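Local coordinates for protein phosphosugar isomerase (Escherichia coli O6:H1, PDB 5UQI) that binds arabinose-5-phosphate and, as a sugar isomerase domain protein of the GutQ/KpsF subfamily, probably interconverts it with ribulose-5-phosphate, at residues A[60-65]-A[70-75]. Numbering follows the deposited sequence.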
ATOM      1  N   LYS A  60      -4.445  -2.526  -6.754  1.00 11.76           N
ATOM      2  CA  LYS A  60      -5.778  -2.235  -6.241  1.00 12.28           C
ATOM      3  C   LYS A  60      -5.817  -0.833  -5.646  1.00 12.46           C
ATOM      4  O   LYS A  60      -6.753  -0.062  -5.976  1.00 12.69           O
ATOM      5  CB  LYS A  60      -6.127  -3.270  -5.156  1.00 13.75           C
ATOM      6  CG  LYS A  60      -7.657  -3.420  -4.972  1.00 14.93           C
ATOM      7  CD  LYS A  60      -8.311  -2.239  -4.206  1.00 15.51           C
ATOM      8  CE  LYS A  60      -9.727  -2.602  -3.754  1.00 17.03           C
ATOM      9  NZ  LYS A  60     -10.228  -1.425  -2.920  1.00 19.52           N
ATOM     10  N   LEU A  61      -4.804  -0.485  -4.834  1.00 11.91           N
ATOM     11  CA  LEU A  61      -4.859   0.815  -4.182  1.00 11.81           C
ATOM     12  C   LEU A  61      -4.722   1.969  -5.185  1.00 13.40           C
ATOM     13  O   LEU A  61      -5.403   3.001  -5.030  1.00 12.61           O
ATOM     14  CB  LEU A  61      -3.717   0.899  -3.133  1.00 11.87           C
ATOM     15  CG  LEU A  61      -3.948  -0.085  -1.972  1.00 12.27           C
ATOM     16  CD1 LEU A  61      -2.779   0.131  -0.977  1.00 14.61           C
ATOM     17  CD2 LEU A  61      -5.294   0.242  -1.232  1.00 12.65           C
ATOM     18  N   ALA A  62      -3.875   1.823  -6.215  1.00 12.39           N
ATOM     19  CA  ALA A  62      -3.826   2.905  -7.254  1.00 11.87           C
ATOM     20  C   ALA A  62      -5.193   3.086  -7.872  1.00 12.10           C
ATOM     21  O   ALA A  62      -5.599   4.229  -8.085  1.00 13.59           O
ATOM     22  CB  ALA A  62      -2.775   2.509  -8.336  1.00 11.87           C
ATOM     23  N   ALA A  63      -5.879   1.973  -8.176  1.00 11.65           N
ATOM     24  CA  ALA A  63      -7.167   2.083  -8.828  1.00 12.57           C
ATOM     25  C   ALA A  63      -8.193   2.718  -7.866  1.00 13.06           C
ATOM     26  O   ALA A  63      -8.974   3.559  -8.286  1.00 13.66           O
ATOM     27  CB  ALA A  63      -7.617   0.690  -9.313  1.00 12.81           C
ATOM     28  N   THR A  64      -8.129   2.341  -6.591  1.00 12.91           N
ATOM     29  CA  THR A  64      -9.092   2.885  -5.578  1.00 12.97           C
ATOM     30  C   THR A  64      -8.814   4.383  -5.343  1.00 13.17           C
ATOM     31  O   THR A  64      -9.752   5.184  -5.286  1.00 14.86           O
ATOM     32  CB  THR A  64      -8.963   2.039  -4.319  1.00 14.68           C
ATOM     33  OG1 THR A  64      -9.723   0.833  -4.635  1.00 18.49           O
ATOM     34  CG2 THR A  64      -9.710   2.682  -3.168  1.00 16.52           C
ATOM     35  N   PHE A  65      -7.529   4.767  -5.270  1.00 13.83           N
ATOM     36  CA  PHE A  65      -7.235   6.200  -5.135  1.00 13.71           C
ATOM     37  C   PHE A  65      -7.821   6.932  -6.319  1.00 14.63           C
ATOM     38  O   PHE A  65      -8.524   7.945  -6.155  1.00 13.94           O
ATOM     39  CB  PHE A  65      -5.675   6.434  -5.129  1.00 13.48           C
ATOM     40  CG  PHE A  65      -5.060   6.413  -3.746  1.00 13.80           C
ATOM     41  CD1 PHE A  65      -5.286   5.365  -2.799  1.00 13.58           C
ATOM     42  CD2 PHE A  65      -4.160   7.408  -3.451  1.00 18.49           C
ATOM     43  CE1 PHE A  65      -4.719   5.434  -1.511  1.00 15.62           C
ATOM     44  CE2 PHE A  65      -3.555   7.440  -2.184  1.00 18.08           C
ATOM     45  CZ  PHE A  65      -3.836   6.467  -1.244  1.00 17.04           C
ATOM     46  N   THR A  70      -8.214  10.797  -6.274  1.00 15.83           N
ATOM     47  CA  THR A  70      -6.783  11.097  -6.165  1.00 14.24           C
ATOM     48  C   THR A  70      -6.044  10.411  -7.365  1.00 15.05           C
ATOM     49  O   THR A  70      -5.828   9.213  -7.275  1.00 15.13           O
ATOM     50  CB  THR A  70      -6.268  10.550  -4.829  1.00 17.03           C
ATOM     51  OG1 THR A  70      -7.011  11.174  -3.749  1.00 18.84           O
ATOM     52  CG2 THR A  70      -4.772  10.855  -4.676  1.00 18.26           C
ATOM     53  N   PRO A  71      -5.658  11.150  -8.420  1.00 13.76           N
ATOM     54  CA  PRO A  71      -5.056  10.551  -9.604  1.00 13.54           C
ATOM     55  C   PRO A  71      -3.832   9.730  -9.129  1.00 14.53           C
ATOM     56  O   PRO A  71      -2.951  10.246  -8.423  1.00 15.48           O
ATOM     57  CB  PRO A  71      -4.689  11.738 -10.487  1.00 16.32           C
ATOM     58  CG  PRO A  71      -5.930  12.648 -10.210  1.00 17.46           C
ATOM     59  CD  PRO A  71      -6.069  12.549  -8.718  1.00 16.10           C
ATOM     60  N   SER A  72      -3.767   8.508  -9.636  1.00 12.95           N
ATOM     61  CA  SER A  72      -2.780   7.524  -9.135  1.00 13.02           C
ATOM     62  C   SER A  72      -2.657   6.442 -10.180  1.00 14.95           C
ATOM     63  O   SER A  72      -3.601   6.164 -10.875  1.00 15.76           O
ATOM     64  CB  SER A  72      -3.350   6.901  -7.876  1.00 15.45           C
ATOM     65  OG  SER A  72      -2.497   5.954  -7.315  1.00 16.11           O
ATOM     66  N   PHE A  73      -1.492   5.810 -10.278  1.00 12.51           N
ATOM     67  CA  PHE A  73      -1.370   4.596 -11.065  1.00 12.31           C
ATOM     68  C   PHE A  73      -0.230   3.744 -10.471  1.00 13.23           C
ATOM     69  O   PHE A  73       0.484   4.173  -9.572  1.00 13.18           O
ATOM     70  CB  PHE A  73      -1.095   4.892 -12.581  1.00 12.88           C
ATOM     71  CG  PHE A  73       0.213   5.637 -12.865  1.00 13.04           C
ATOM     72  CD1 PHE A  73       0.353   7.008 -12.603  1.00 17.36           C
ATOM     73  CD2 PHE A  73       1.319   4.938 -13.409  1.00 14.28           C
ATOM     74  CE1 PHE A  73       1.569   7.651 -12.878  1.00 17.72           C
ATOM     75  CE2 PHE A  73       2.554   5.573 -13.699  1.00 15.48           C
ATOM     76  CZ  PHE A  73       2.677   6.947 -13.425  1.00 17.51           C
ATOM     77  N   PHE A  74      -0.129   2.523 -10.996  1.00 12.26           N
ATOM     78  CA  PHE A  74       0.804   1.537 -10.492  1.00 10.73           C
ATOM     79  C   PHE A  74       1.937   1.325 -11.469  1.00 11.79           C
ATOM     80  O   PHE A  74       1.721   1.224 -12.695  1.00 12.96           O
ATOM     81  CB  PHE A  74       0.000   0.210 -10.349  1.00 12.23           C
ATOM     82  CG  PHE A  74       0.906  -0.979 -10.077  1.00 12.90           C
ATOM     83  CD1 PHE A  74       1.526  -1.131  -8.834  1.00 14.14           C
ATOM     84  CD2 PHE A  74       1.122  -1.962 -11.082  1.00 14.76           C
ATOM     85  CE1 PHE A  74       2.341  -2.267  -8.567  1.00 16.58           C
ATOM     86  CE2 PHE A  74       1.972  -3.085 -10.762  1.00 15.84           C
ATOM     87  CZ  PHE A  74       2.557  -3.223  -9.543  1.00 16.47           C
ATOM     88  N   VAL A  75       3.166   1.182 -10.898  1.00 11.04           N
ATOM     89  CA  VAL A  75       4.366   0.791 -11.661  1.00 12.01           C
ATOM     90  C   VAL A  75       4.947  -0.393 -10.956  1.00 10.36           C
ATOM     91  O   VAL A  75       5.268  -0.361  -9.753  1.00 11.02           O
ATOM     92  CB  VAL A  75       5.380   1.942 -11.703  1.00 12.85           C
ATOM     93  CG1 VAL A  75       6.686   1.439 -12.319  1.00 15.23           C
ATOM     94  CG2 VAL A  75       4.844   3.107 -12.539  1.00 14.50           C
TER
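The CA atoms of Ala62 and Phe73 come within 4.8 Å of each other where helix 60-65 runs nearly antiparallel to strand 72-75, the two axes coming within 6.5 Å at 165°. One hydrogen bond ties the backbones just before the strand begins: Thr70 N donates to Phe65 O over 2.9 Å and is nearly straight at the hydrogen (161°). Phe65 O also accepts from Thr68 OG1, so two donors grip this carbonyl near the helix end.

The close spacing of the axes is consistent with the small side chains of Ala62 and Ser72 at the interface. The methyl of Ala62 presses on the strand backbone, its CB 3.5 Å from Phe73 C, and is flanked by Ser72 and by CB of Phe74. Ser72 OG, trans to the backbone N (chi1 -180°), lies 3.3 Å from Ala62 CA, a van der Waals contact; its polar partner is Val46 O on the adjoining strand. Ser72 CB meanwhile lies 3.6 Å from Phe65 CB. Phe65 and Thr70 run side by side in the same direction, and Thr70 CG2 meets Phe65 CD2 at 3.7 Å, oblique to the ring. Phe74 meets Ala62 through its CB, 4.1 Å from Ala62 CB, while its side chain also touches Ala58 and Arg59, earlier on the helix.

The contact packs the helix of a beta-alpha-beta unit (strand 46-50, helix 52-67, strand 72-76) against its second strand, within the parallel sheet of the SIS domain. Strand 72-76 is outermost in this chain and hydrogen-bonds to strand 46-50, whose Phe48 touches Ala62 and Ser72 and meets the Phe65 ring edge-to-face. Helix 156-175 packs beside helix 52-67, with Ala169 against Phe65 and Asp166 in a salt bridge to Lys60.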